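Local atomic coordinates of N-acyl-D-glutamate deacylase (PDB entry 3GIP), a protein that catalyses hydrolysis of N-acyl-D-glutamate, removing the acyl group, as a zinc-containing member of the amidohydrolase superfamily. Residues D224-A229 with H249-P254; E232-G237 with A265-A270. One frame throughout, in Å; residues are numbered along the deposited sequence.

Interaction 1. Residues D224-A229 with H249-P254; sequences DGVEAA and HKCMMP. With FMT (formic acid), chain D.
The imidazole of His249 meets Val226 obliquely, with CE1 4.3 Å from Val226 CG2. NE2 of the same ring is hydrogen-bonded to Thr263 OG1 on helix 260-272, which pins the ring between two helices. At Lys250 the two halves of the residue part company. Val226 CG2 lies 3.7 Å from Lys250 O in a plain van der Waals contact; the valine's chi1 of 69° points this methyl that way and leaves CG1 facing Cys251. The lysine side chain runs off from the helix, and its bends at chi3 and chi4 carry NZ to the formate, with NZ 2.7 Å from O2. Glu222, in a salt bridge, and His248 O also hold this ammonium group, whose charge suits a site that takes up a small carboxylate. In the (beta/alpha)8 barrel of this family, a loop following strand 243-246 thus packs on the first turn of helix 226-240, which starts just after its N-cap residue, Gly225. Cys251 comes next; its SG lies 4.4 Å from Val226 CG1, and the Cys251 side chain also touches Ser260 of helix 260-272, so this small sulfur side chain fills the join between helices. Beyond it, Met252 makes a backbone hydrogen bond with Glu222, tying the loop to the residue that pairs with Lys250, and Asp224 OD1 accepts a hydrogen bond from Gln255 NE2 just past the segment.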
ATOM      1  N   ASP A 224     -10.751 -15.223 -13.568  1.00 17.81           N
ATOM      2  CA  ASP A 224     -11.990 -15.446 -14.308  1.00 17.17           C
ATOM      3  C   ASP A 224     -13.196 -14.672 -13.773  1.00 17.07           C
ATOM      4  O   ASP A 224     -14.098 -14.317 -14.528  1.00 18.19           O
ATOM      5  CB  ASP A 224     -12.327 -16.939 -14.338  1.00 18.63           C
ATOM      6  CG  ASP A 224     -11.346 -17.746 -15.165  1.00 21.40           C
ATOM      7  OD1 ASP A 224     -10.377 -17.163 -15.702  1.00 21.11           O
ATOM      8  OD2 ASP A 224     -11.547 -18.973 -15.278  1.00 22.48           O
ATOM      9  N   GLY A 225     -13.220 -14.411 -12.471  1.00 16.58           N
ATOM     10  CA  GLY A 225     -14.347 -13.686 -11.911  1.00 16.51           C
ATOM     11  C   GLY A 225     -14.052 -12.244 -11.548  1.00 16.18           C
ATOM     12  O   GLY A 225     -14.759 -11.660 -10.728  1.00 15.31           O
ATOM     13  N   VAL A 226     -13.033 -11.655 -12.171  1.00 15.50           N
ATOM     14  CA  VAL A 226     -12.653 -10.282 -11.861  1.00 14.50           C
ATOM     15  C   VAL A 226     -13.744  -9.240 -12.107  1.00 13.72           C
ATOM     16  O   VAL A 226     -13.905  -8.317 -11.310  1.00 15.08           O
ATOM     17  CB  VAL A 226     -11.356  -9.872 -12.615  1.00 14.68           C
ATOM     18  CG1 VAL A 226     -11.614  -9.766 -14.107  1.00 15.29           C
ATOM     19  CG2 VAL A 226     -10.819  -8.559 -12.050  1.00 15.20           C
ATOM     20  N   GLU A 227     -14.499  -9.373 -13.194  1.00 14.56           N
ATOM     21  CA  GLU A 227     -15.557  -8.402 -13.455  1.00 15.12           C
ATOM     22  C   GLU A 227     -16.647  -8.476 -12.391  1.00 14.94           C
ATOM     23  O   GLU A 227     -17.135  -7.452 -11.921  1.00 14.97           O
ATOM     24  CB  GLU A 227     -16.157  -8.608 -14.850  1.00 15.67           C
ATOM     25  CG  GLU A 227     -15.245  -8.119 -15.968  1.00 17.08           C
ATOM     26  CD  GLU A 227     -15.879  -8.231 -17.342  1.00 19.77           C
ATOM     27  OE1 GLU A 227     -16.986  -7.683 -17.534  1.00 20.74           O
ATOM     28  OE2 GLU A 227     -15.269  -8.862 -18.233  1.00 21.59           O
ATOM     29  N   ALA A 228     -17.022  -9.691 -12.005  1.00 15.32           N
ATOM     30  CA  ALA A 228     -18.043  -9.868 -10.977  1.00 15.38           C
ATOM     31  C   ALA A 228     -17.524  -9.351  -9.635  1.00 15.53           C
ATOM     32  O   ALA A 228     -18.278  -8.779  -8.844  1.00 15.51           O
ATOM     33  CB  ALA A 228     -18.412 -11.341 -10.860  1.00 16.89           C
ATOM     34  N   ALA A 229     -16.232  -9.550  -9.388  1.00 15.25           N
ATOM     35  CA  ALA A 229     -15.610  -9.117  -8.139  1.00 14.48           C
ATOM     36  C   ALA A 229     -15.616  -7.600  -7.986  1.00 14.76           C
ATOM     37  O   ALA A 229     -15.865  -7.081  -6.898  1.00 15.19           O
ATOM     38  CB  ALA A 229     -14.187  -9.650  -8.056  1.00 14.64           C
ATOM     39  N   HIS A 249      -5.408  -3.414  -8.454  1.00 12.09           N
ATOM     40  CA  HIS A 249      -6.260  -3.862  -9.542  1.00 11.65           C
ATOM     41  C   HIS A 249      -5.449  -4.515 -10.648  1.00 12.31           C
ATOM     42  O   HIS A 249      -4.433  -3.977 -11.105  1.00 13.49           O
ATOM     43  CB  HIS A 249      -7.086  -2.699 -10.087  1.00 13.85           C
ATOM     44  CG  HIS A 249      -8.208  -3.135 -10.974  1.00 13.67           C
ATOM     45  ND1 HIS A 249      -8.931  -4.287 -10.741  1.00 13.65           N
ATOM     46  CD2 HIS A 249      -8.733  -2.578 -12.090  1.00 13.07           C
ATOM     47  CE1 HIS A 249      -9.851  -4.420 -11.680  1.00 14.90           C
ATOM     48  NE2 HIS A 249      -9.752  -3.397 -12.509  1.00 13.99           N
ATOM     49  N   LYS A 250      -5.923  -5.678 -11.081  1.00 11.52           N
ATOM     50  CA  LYS A 250      -5.224  -6.461 -12.089  1.00 12.78           C
ATOM     51  C   LYS A 250      -6.144  -7.521 -12.674  1.00 12.88           C
ATOM     52  O   LYS A 250      -7.224  -7.786 -12.142  1.00 13.41           O
ATOM     53  CB  LYS A 250      -4.050  -7.184 -11.431  1.00 12.81           C
ATOM     54  CG  LYS A 250      -4.518  -8.288 -10.471  1.00 15.39           C
ATOM     55  CD  LYS A 250      -3.364  -9.021  -9.808  1.00 15.63           C
ATOM     56  CE  LYS A 250      -2.811  -8.245  -8.635  1.00 19.21           C
ATOM     57  NZ  LYS A 250      -3.773  -8.198  -7.483  1.00 11.81           N
ATOM     58  N   CYS A 251      -5.681  -8.131 -13.761  1.00 12.48           N
ATOM     59  CA  CYS A 251      -6.389  -9.213 -14.436  1.00 12.82           C
ATOM     60  C   CYS A 251      -5.370 -10.340 -14.599  1.00 13.56           C
ATOM     61  O   CYS A 251      -4.418 -10.228 -15.376  1.00 13.95           O
ATOM     62  CB  CYS A 251      -6.906  -8.754 -15.798  1.00 12.94           C
ATOM     63  SG  CYS A 251      -8.175  -7.474 -15.680  1.00 15.23           S
ATOM     64  N   MET A 252      -5.567 -11.420 -13.849  1.00 12.97           N
ATOM     65  CA  MET A 252      -4.655 -12.557 -13.874  1.00 13.48           C
ATOM     66  C   MET A 252      -5.047 -13.654 -14.856  1.00 15.18           C
ATOM     67  O   MET A 252      -6.228 -13.964 -15.015  1.00 15.55           O
ATOM     68  CB  MET A 252      -4.537 -13.147 -12.468  1.00 14.96           C
ATOM     69  CG  MET A 252      -3.988 -12.164 -11.438  1.00 13.87           C
ATOM     70  SD  MET A 252      -3.849 -12.914  -9.798  1.00 15.01           S
ATOM     71  CE  MET A 252      -2.380 -13.936 -10.034  1.00 13.77           C
ATOM     72  N   MET A 253      -4.027 -14.235 -15.486  1.00 16.09           N
ATOM     73  CA  MET A 253      -4.156 -15.305 -16.479  1.00 18.16           C
ATOM     74  C   MET A 253      -4.553 -14.764 -17.854  1.00 16.99           C
ATOM     75  O   MET A 253      -5.441 -13.922 -17.976  1.00 15.86           O
ATOM     76  CB  MET A 253      -5.137 -16.376 -15.993  1.00 19.94           C
ATOM     77  CG  MET A 253      -4.685 -17.035 -14.691  1.00 23.94           C
ATOM     78  SD  MET A 253      -5.700 -18.434 -14.184  1.00 29.06           S
ATOM     79  CE  MET A 253      -4.922 -19.727 -15.064  1.00 30.00           C
ATOM     80  N   PRO A 254      -3.888 -15.251 -18.913  1.00 16.21           N
ATOM     81  CA  PRO A 254      -4.117 -14.843 -20.302  1.00 17.03           C
ATOM     82  C   PRO A 254      -5.558 -14.709 -20.776  1.00 16.36           C
ATOM     83  O   PRO A 254      -5.879 -13.777 -21.507  1.00 16.58           O
ATOM     84  CB  PRO A 254      -3.345 -15.890 -21.098  1.00 18.12           C
ATOM     85  CG  PRO A 254      -2.203 -16.206 -20.197  1.00 21.16           C
ATOM     86  CD  PRO A 254      -2.884 -16.329 -18.853  1.00 18.72           C
TER
HETATM   87  C   FMT D 482      -1.133  -9.225  -5.013  1.00 14.73           C
HETATM   88  O1  FMT D 482       0.038  -9.465  -4.851  1.00 13.65           O
HETATM   89  O2  FMT D 482      -1.508  -8.364  -5.964  1.00 14.98           O

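Interaction 2. Residues E232-G237 with A265-A270; sequences EVLAIG and ANIDRA
Helix segments 232-237 and 265-270 run side by side in the same direction, their axes 2° apart and 10.5 Å from each other at closest approach. Leu234 bridges that gap, one methyl to each neighbouring turn of the opposite helix. Its CD1 settles above the plane of the Asn266 carboxamide, 3.5 Å from CG and almost as near to OD1 and ND2; it also lies beside the backbone N of Ile267 and 4.2 Å from that residue's CG1. The second methyl, CD2, lies 4.0 Å from Ala270 CB. Leu234 and Ala270 have the nearest CA atoms, 6.9 Å apart, and a single methyl suits this close position. These are neighbouring outer helices of the barrel, and Leu234 and Ile267 both continue inward onto Val277 of strand 277-281. A chi1 of -161° swings Asn266 CG away from the backbone N and turns the carboxamide face to the leucine methyl, the two side chains passing each other from opposite helices. Asn266 ND2 is hydrogen-bonded to Glu231 OE1 on the leucine's helix. Dispersion therefore carries the contact between the segments, while the bond to Glu231 probably lessens the cost of burying an amide beside a methyl.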
ATOM      1  N   GLU A 232     -19.139  -6.450  -7.356  1.00 16.75           N
ATOM      2  CA  GLU A 232     -19.542  -6.736  -5.981  1.00 16.00           C
ATOM      3  C   GLU A 232     -19.196  -5.603  -5.017  1.00 16.65           C
ATOM      4  O   GLU A 232     -20.029  -5.200  -4.202  1.00 17.16           O
ATOM      5  CB  GLU A 232     -18.895  -8.041  -5.495  1.00 16.17           C
ATOM      6  CG  GLU A 232     -19.085  -8.304  -4.002  1.00 17.48           C
ATOM      7  CD  GLU A 232     -18.554  -9.654  -3.562  1.00 18.67           C
ATOM      8  OE1 GLU A 232     -17.610 -10.164  -4.200  1.00 17.76           O
ATOM      9  OE2 GLU A 232     -19.071 -10.205  -2.563  1.00 19.30           O
ATOM     10  N   VAL A 233     -17.975  -5.086  -5.100  1.00 15.46           N
ATOM     11  CA  VAL A 233     -17.587  -4.009  -4.199  1.00 15.96           C
ATOM     12  C   VAL A 233     -18.165  -2.661  -4.624  1.00 15.41           C
ATOM     13  O   VAL A 233     -18.352  -1.774  -3.791  1.00 15.77           O
ATOM     14  CB  VAL A 233     -16.046  -3.906  -4.048  1.00 16.65           C
ATOM     15  CG1 VAL A 233     -15.507  -5.188  -3.432  1.00 17.19           C
ATOM     16  CG2 VAL A 233     -15.393  -3.637  -5.390  1.00 18.43           C
ATOM     17  N   LEU A 234     -18.454  -2.498  -5.912  1.00 15.37           N
ATOM     18  CA  LEU A 234     -19.043  -1.241  -6.366  1.00 14.07           C
ATOM     19  C   LEU A 234     -20.499  -1.191  -5.908  1.00 15.80           C
ATOM     20  O   LEU A 234     -21.013  -0.126  -5.568  1.00 16.42           O
ATOM     21  CB  LEU A 234     -18.971  -1.115  -7.892  1.00 15.16           C
ATOM     22  CG  LEU A 234     -17.580  -0.844  -8.473  1.00 15.32           C
ATOM     23  CD1 LEU A 234     -17.692  -0.680  -9.982  1.00 15.70           C
ATOM     24  CD2 LEU A 234     -16.986   0.413  -7.848  1.00 18.02           C
ATOM     25  N   ALA A 235     -21.151  -2.349  -5.889  1.00 15.59           N
ATOM     26  CA  ALA A 235     -22.544  -2.430  -5.457  1.00 16.51           C
ATOM     27  C   ALA A 235     -22.641  -1.998  -4.000  1.00 16.51           C
ATOM     28  O   ALA A 235     -23.597  -1.334  -3.597  1.00 17.67           O
ATOM     29  CB  ALA A 235     -23.063  -3.851  -5.622  1.00 15.07           C
ATOM     30  N   ILE A 236     -21.647  -2.382  -3.207  1.00 17.56           N
ATOM     31  CA  ILE A 236     -21.613  -2.013  -1.798  1.00 17.80           C
ATOM     32  C   ILE A 236     -21.454  -0.501  -1.689  1.00 18.39           C
ATOM     33  O   ILE A 236     -22.091   0.143  -0.858  1.00 19.34           O
ATOM     34  CB  ILE A 236     -20.437  -2.703  -1.075  1.00 17.13           C
ATOM     35  CG1 ILE A 236     -20.674  -4.214  -1.037  1.00 17.90           C
ATOM     36  CG2 ILE A 236     -20.277  -2.141   0.331  1.00 18.51           C
ATOM     37  CD1 ILE A 236     -19.492  -5.006  -0.537  1.00 18.40           C
ATOM     38  N   GLY A 237     -20.600   0.065  -2.537  1.00 17.01           N
ATOM     39  CA  GLY A 237     -20.383   1.499  -2.510  1.00 17.35           C
ATOM     40  C   GLY A 237     -21.590   2.294  -2.972  1.00 18.04           C
ATOM     41  O   GLY A 237     -21.912   3.328  -2.391  1.00 19.04           O
ATOM     42  N   ALA A 265     -14.601   0.563 -16.743  1.00 14.10           N
ATOM     43  CA  ALA A 265     -15.815   1.188 -17.259  1.00 14.87           C
ATOM     44  C   ALA A 265     -16.868   1.170 -16.156  1.00 15.31           C
ATOM     45  O   ALA A 265     -17.635   2.122 -15.994  1.00 15.74           O
ATOM     46  CB  ALA A 265     -16.323   0.430 -18.486  1.00 15.01           C
ATOM     47  N   ASN A 266     -16.886   0.084 -15.390  1.00 15.22           N
ATOM     48  CA  ASN A 266     -17.838  -0.069 -14.294  1.00 14.23           C
ATOM     49  C   ASN A 266     -17.483   0.937 -13.206  1.00 15.55           C
ATOM     50  O   ASN A 266     -18.355   1.594 -12.633  1.00 16.23           O
ATOM     51  CB  ASN A 266     -17.766  -1.496 -13.749  1.00 15.25           C
ATOM     52  CG  ASN A 266     -18.994  -1.879 -12.953  1.00 16.24           C
ATOM     53  OD1 ASN A 266     -19.913  -1.079 -12.779  1.00 18.17           O
ATOM     54  ND2 ASN A 266     -19.018  -3.115 -12.464  1.00 16.84           N
ATOM     55  N   ILE A 267     -16.190   1.056 -12.931  1.00 14.82           N
ATOM     56  CA  ILE A 267     -15.701   1.999 -11.935  1.00 14.41           C
ATOM     57  C   ILE A 267     -16.102   3.412 -12.355  1.00 15.20           C
ATOM     58  O   ILE A 267     -16.555   4.211 -11.535  1.00 16.35           O
ATOM     59  CB  ILE A 267     -14.167   1.886 -11.807  1.00 14.32           C
ATOM     60  CG1 ILE A 267     -13.826   0.590 -11.063  1.00 14.50           C
ATOM     61  CG2 ILE A 267     -13.593   3.107 -11.102  1.00 13.89           C
ATOM     62  CD1 ILE A 267     -12.345   0.271 -10.995  1.00 14.93           C
ATOM     63  N   ASP A 268     -15.951   3.716 -13.640  1.00 15.62           N
ATOM     64  CA  ASP A 268     -16.319   5.033 -14.143  1.00 15.12           C
ATOM     65  C   ASP A 268     -17.810   5.297 -13.980  1.00 16.23           C
ATOM     66  O   ASP A 268     -18.208   6.405 -13.626  1.00 16.48           O
ATOM     67  CB  ASP A 268     -15.920   5.178 -15.614  1.00 15.06           C
ATOM     68  CG  ASP A 268     -14.427   5.382 -15.793  1.00 15.48           C
ATOM     69  OD1 ASP A 268     -13.739   5.681 -14.793  1.00 15.39           O
ATOM     70  OD2 ASP A 268     -13.940   5.263 -16.937  1.00 14.69           O
ATOM     71  N   ARG A 269     -18.640   4.288 -14.230  1.00 16.18           N
ATOM     72  CA  ARG A 269     -20.081   4.468 -14.083  1.00 18.16           C
ATOM     73  C   ARG A 269     -20.427   4.782 -12.632  1.00 18.68           C
ATOM     74  O   ARG A 269     -21.320   5.586 -12.357  1.00 19.93           O
ATOM     75  CB  ARG A 269     -20.840   3.217 -14.540  1.00 19.27           C
ATOM     76  CG  ARG A 269     -20.830   3.000 -16.050  1.00 22.58           C
ATOM     77  CD  ARG A 269     -21.879   1.973 -16.478  1.00 24.92           C
ATOM     78  NE  ARG A 269     -21.545   0.607 -16.079  1.00 26.59           N
ATOM     79  CZ  ARG A 269     -20.628  -0.149 -16.679  1.00 27.75           C
ATOM     80  NH1 ARG A 269     -19.943   0.325 -17.711  1.00 27.66           N
ATOM     81  NH2 ARG A 269     -20.400  -1.384 -16.250  1.00 26.85           N
ATOM     82  N   ALA A 270     -19.709   4.155 -11.707  1.00 18.84           N
ATOM     83  CA  ALA A 270     -19.952   4.374 -10.285  1.00 18.12           C
ATOM     84  C   ALA A 270     -19.542   5.772  -9.829  1.00 19.46           C
ATOM     85  O   ALA A 270     -20.274   6.423  -9.080  1.00 19.42           O
ATOM     86  CB  ALA A 270     -19.215   3.324  -9.460  1.00 18.96           C
TER

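In the fold
Both contacts draw on helix 226-240: interaction 1 on its first turn, interaction 2 further along, with centres 15 Å apart. That helix is contacted first by the loop after strand 243-246 and then by helix 260-272. Interaction 1 lies nearer the metal: the Lys250 side chain is about 6 Å from the zinc, which Cys95, His218 and His248 bind, and the formate held by Lys250 is also hydrogen-bonded to Tyr282, Arg376 and Ser288. That formate probably came from the crystallisation liquor, but may mark where a substrate carboxylate sits. Along the chain the two contacts interleave, 224-229 and 232-237 preceding 249-254 and 265-270, and both lie on the same side of its centre.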